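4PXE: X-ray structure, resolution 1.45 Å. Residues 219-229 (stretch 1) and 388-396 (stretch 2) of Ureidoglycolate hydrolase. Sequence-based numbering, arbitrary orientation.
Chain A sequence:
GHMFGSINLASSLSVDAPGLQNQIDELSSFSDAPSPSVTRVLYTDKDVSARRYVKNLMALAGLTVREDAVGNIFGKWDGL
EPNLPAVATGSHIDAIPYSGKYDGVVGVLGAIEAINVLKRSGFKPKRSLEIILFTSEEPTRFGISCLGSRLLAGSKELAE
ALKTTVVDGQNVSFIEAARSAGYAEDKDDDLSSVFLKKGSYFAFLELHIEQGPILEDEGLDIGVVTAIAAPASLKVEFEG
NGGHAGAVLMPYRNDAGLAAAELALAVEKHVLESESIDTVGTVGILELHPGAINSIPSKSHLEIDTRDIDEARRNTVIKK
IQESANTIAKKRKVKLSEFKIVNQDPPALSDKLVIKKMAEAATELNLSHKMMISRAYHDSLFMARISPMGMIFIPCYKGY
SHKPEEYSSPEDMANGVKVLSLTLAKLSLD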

# COMPACT_ATOMS: atom_id res chain seq x y z
N GLY A 219 19.81 -23.25 26.88
CA GLY A 219 20.73 -24.29 26.44
C GLY A 219 20.10 -25.65 26.22
O GLY A 219 20.76 -26.68 26.39
N LEU A 220 18.83 -25.66 25.82
CA LEU A 220 18.08 -26.91 25.69
C LEU A 220 17.87 -27.29 24.23
O LEU A 220 17.84 -26.42 23.36
CB LEU A 220 16.72 -26.79 26.38
CG LEU A 220 16.75 -26.44 27.87
CD1 LEU A 220 15.35 -26.12 28.37
CD2 LEU A 220 17.35 -27.61 28.66
N ASP A 221 17.71 -28.59 23.98
CA ASP A 221 17.60 -29.09 22.61
C ASP A 221 16.20 -29.11 22.04
O ASP A 221 16.02 -28.92 20.83
CB ASP A 221 18.14 -30.53 22.54
CG ASP A 221 19.60 -30.63 22.96
OD1 ASP A 221 20.41 -29.80 22.51
OD2 ASP A 221 19.91 -31.54 23.75
N ILE A 222 15.21 -29.39 22.89
CA ILE A 222 13.87 -29.72 22.42
C ILE A 222 12.81 -29.11 23.31
O ILE A 222 12.90 -29.17 24.53
CB ILE A 222 13.66 -31.27 22.44
CG1 ILE A 222 14.60 -31.96 21.45
CG2 ILE A 222 12.21 -31.64 22.15
CD1 ILE A 222 14.29 -31.67 19.98
N GLY A 223 11.80 -28.49 22.70
CA GLY A 223 10.62 -28.08 23.43
C GLY A 223 9.47 -29.03 23.19
O GLY A 223 9.14 -29.35 22.04
N VAL A 224 8.88 -29.53 24.27
CA VAL A 224 7.70 -30.36 24.14
C VAL A 224 6.49 -29.47 24.37
O VAL A 224 6.28 -28.95 25.47
CB VAL A 224 7.73 -31.53 25.14
CG1 VAL A 224 6.46 -32.35 25.04
CG2 VAL A 224 8.97 -32.39 24.89
N VAL A 225 5.74 -29.22 23.30
CA VAL A 225 4.70 -28.19 23.34
C VAL A 225 3.43 -28.72 24.01
O VAL A 225 2.90 -29.76 23.61
CB VAL A 225 4.38 -27.68 21.93
CG1 VAL A 225 3.21 -26.70 21.94
CG2 VAL A 225 5.62 -27.05 21.32
N THR A 226 2.93 -27.98 24.99
CA THR A 226 1.77 -28.45 25.76
C THR A 226 0.46 -27.76 25.40
O THR A 226 -0.62 -28.26 25.70
CB THR A 226 2.01 -28.28 27.26
OG1 THR A 226 2.11 -26.89 27.57
CG2 THR A 226 3.30 -28.99 27.70
N ALA A 227 0.54 -26.60 24.75
CA ALA A 227 -0.64 -25.84 24.40
C ALA A 227 -0.26 -24.82 23.35
O ALA A 227 0.91 -24.48 23.20
CB ALA A 227 -1.22 -25.14 25.63
N ILE A 228 -1.26 -24.33 22.63
CA ILE A 228 -1.09 -23.30 21.61
C ILE A 228 -2.01 -22.13 21.97
O ILE A 228 -3.19 -22.34 22.23
CB ILE A 228 -1.46 -23.83 20.22
CG1 ILE A 228 -0.56 -25.00 19.82
CG2 ILE A 228 -1.41 -22.69 19.18
CD1 ILE A 228 -0.98 -25.70 18.54
N ALA A 229 -1.46 -20.91 21.99
CA ALA A 229 -2.23 -19.72 22.35
C ALA A 229 -3.40 -19.45 21.40
O ALA A 229 -3.42 -19.93 20.26
CB ALA A 229 -1.30 -18.51 22.43
N PRO A 388 -5.50 -36.61 18.55
CA PRO A 388 -4.49 -36.24 19.54
C PRO A 388 -3.33 -35.53 18.86
O PRO A 388 -2.87 -35.99 17.81
CB PRO A 388 -4.05 -37.59 20.10
CG PRO A 388 -5.31 -38.42 20.03
CD PRO A 388 -5.99 -38.00 18.76
N MET A 389 -2.88 -34.42 19.44
CA MET A 389 -1.87 -33.59 18.80
C MET A 389 -0.68 -33.34 19.71
O MET A 389 -0.81 -33.32 20.94
CB MET A 389 -2.52 -32.25 18.40
CG MET A 389 -1.57 -31.15 17.88
SD MET A 389 -0.75 -30.20 19.19
CE MET A 389 -2.11 -29.24 19.87
N GLY A 390 0.49 -33.13 19.12
CA GLY A 390 1.62 -32.61 19.85
C GLY A 390 2.54 -31.87 18.91
O GLY A 390 2.44 -32.05 17.69
N MET A 391 3.44 -31.07 19.47
CA MET A 391 4.46 -30.39 18.66
C MET A 391 5.83 -30.55 19.29
O MET A 391 5.97 -30.52 20.52
CB MET A 391 4.16 -28.89 18.52
CG MET A 391 2.83 -28.55 17.87
SD MET A 391 2.74 -26.78 17.48
CE MET A 391 3.99 -26.70 16.19
N ILE A 392 6.84 -30.68 18.44
CA ILE A 392 8.23 -30.66 18.85
C ILE A 392 8.82 -29.32 18.39
O ILE A 392 8.84 -29.04 17.19
CB ILE A 392 9.00 -31.77 18.12
CG1 ILE A 392 8.40 -33.15 18.44
CG2 ILE A 392 10.48 -31.75 18.50
CD1 ILE A 392 8.84 -34.20 17.47
N PHE A 393 9.29 -28.51 19.33
CA PHE A 393 10.04 -27.28 19.02
C PHE A 393 11.54 -27.54 19.01
O PHE A 393 12.07 -28.28 19.85
CB PHE A 393 9.78 -26.19 20.07
CG PHE A 393 8.53 -25.36 19.84
CD1 PHE A 393 7.80 -25.41 18.65
CD2 PHE A 393 8.13 -24.49 20.84
CE1 PHE A 393 6.66 -24.59 18.50
CE2 PHE A 393 7.02 -23.68 20.68
CZ PHE A 393 6.29 -23.74 19.51
N ILE A 394 12.23 -26.90 18.06
CA ILE A 394 13.69 -26.83 18.09
C ILE A 394 14.11 -25.37 18.28
O ILE A 394 13.34 -24.44 18.03
CB ILE A 394 14.32 -27.40 16.80
CG1 ILE A 394 13.85 -26.62 15.57
CG2 ILE A 394 14.03 -28.89 16.67
CD1 ILE A 394 14.55 -27.08 14.29
N PRO A 395 15.34 -25.15 18.77
CA PRO A 395 15.78 -23.77 18.99
C PRO A 395 15.89 -22.97 17.70
O PRO A 395 16.04 -23.55 16.62
CB PRO A 395 17.17 -23.93 19.60
CG PRO A 395 17.19 -25.34 20.14
CD PRO A 395 16.35 -26.13 19.20
N CYS A 396 15.79 -21.66 17.83
CA CYS A 396 16.13 -20.80 16.71
C CYS A 396 16.84 -19.57 17.24
O CYS A 396 16.63 -19.15 18.38
CB CYS A 396 14.92 -20.47 15.83
SG CYS A 396 13.61 -19.53 16.65
O HOH W 1 3.56 -31.97 22.25

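The apolar centre of this contact is Val 225, which has more of its surface covered by the opposing stretch than any other residue of the two segments. Its side chain, with chi1 at 175° (t), lies on the same face of the sheet as those of Met 391 and Phe 393. Two distances define the packing: Val 225 CB lies 3.6 Å from Met 391 CB, the cross-strand neighbour, and Val 225 CG2 lies 3.6 Å from Phe 393 CD2. The second is more than an edge-on touch. Val 225 CG2 sits 3.5 Å from the centroid of the Phe 393 ring and only 6° off the ring normal, so the methyl group is centred over the ring face, the geometry of a CH-pi contact.

Gly 223 pairs directly with Phe 393, with Gly 223 CA 4.5 Å from Phe 393 CA, and a CB modelled on the glycine would fall 3.0 Å from Phe 393 CB, a tight approach. The two backbones come closer here than at the neighbouring pairs, where Val 224 CA stands 5.3 Å from Ile 392 CA and Val 225 CA stands 5.2 Å from Met 391 CA.

Farther along the first strand, Ile 228 extends the apolar contact. Its CA-to-CB bond points toward the second stretch, and Ile 228 CD1 reaches both methionines, lying 3.9 Å from Met 389 CE and 4.0 Å from Met 391 SD. The CA-to-CB bond of Met 389 points sideways, but its chain (t, m, m) brings its end nearer. The other face of the sheet carries Val 224 and Ile 392, which form a non-hydrogen-bonded pair. Contact on this side is lighter: Ile 222 CG2 meets Ile 392 CG2 at 4.0 Å, and Ile 222 CD1 approaches Ile 394 CG2 at 4.3 Å.

The backbone holds these side chains in register. The strands run antiparallel, with 153° between their N-to-C directions, and Gly 223 and Phe 393 form a reciprocal pair: Gly 223 N donates to Phe 393 O at 2.9 Å and 170°, while Phe 393 N donates to Gly 223 O at 2.8 Å and 169°. Both bonds are short and nearly straight. The same carbonyls receive CA-H...O contacts, from Ile 222 CA to Phe 393 O at 3.5 Å and from Ile 392 CA to Gly 223 O at 3.6 Å.

Two residues along, Val 225 N donates to Met 391 O at 3.1 Å and 168°, but the return link runs through water 1. This water donates to Val 225 O at 2.7 Å and accepts from Met 391 N at 2.9 Å, bridging the carbonyl and amide across the strands.

At the other end, Pro 395 follows the second strand and packs its ring against backbone carbonyls: Asp 221 O is 3.2 Å from Pro 395 CD, and Leu 220 O is 3.5 Å from Pro 395 CG. The CA-to-CB bond of Asp 221 points away from the second stretch, and its OD2 is hydrogen-bonded elsewhere in the structure.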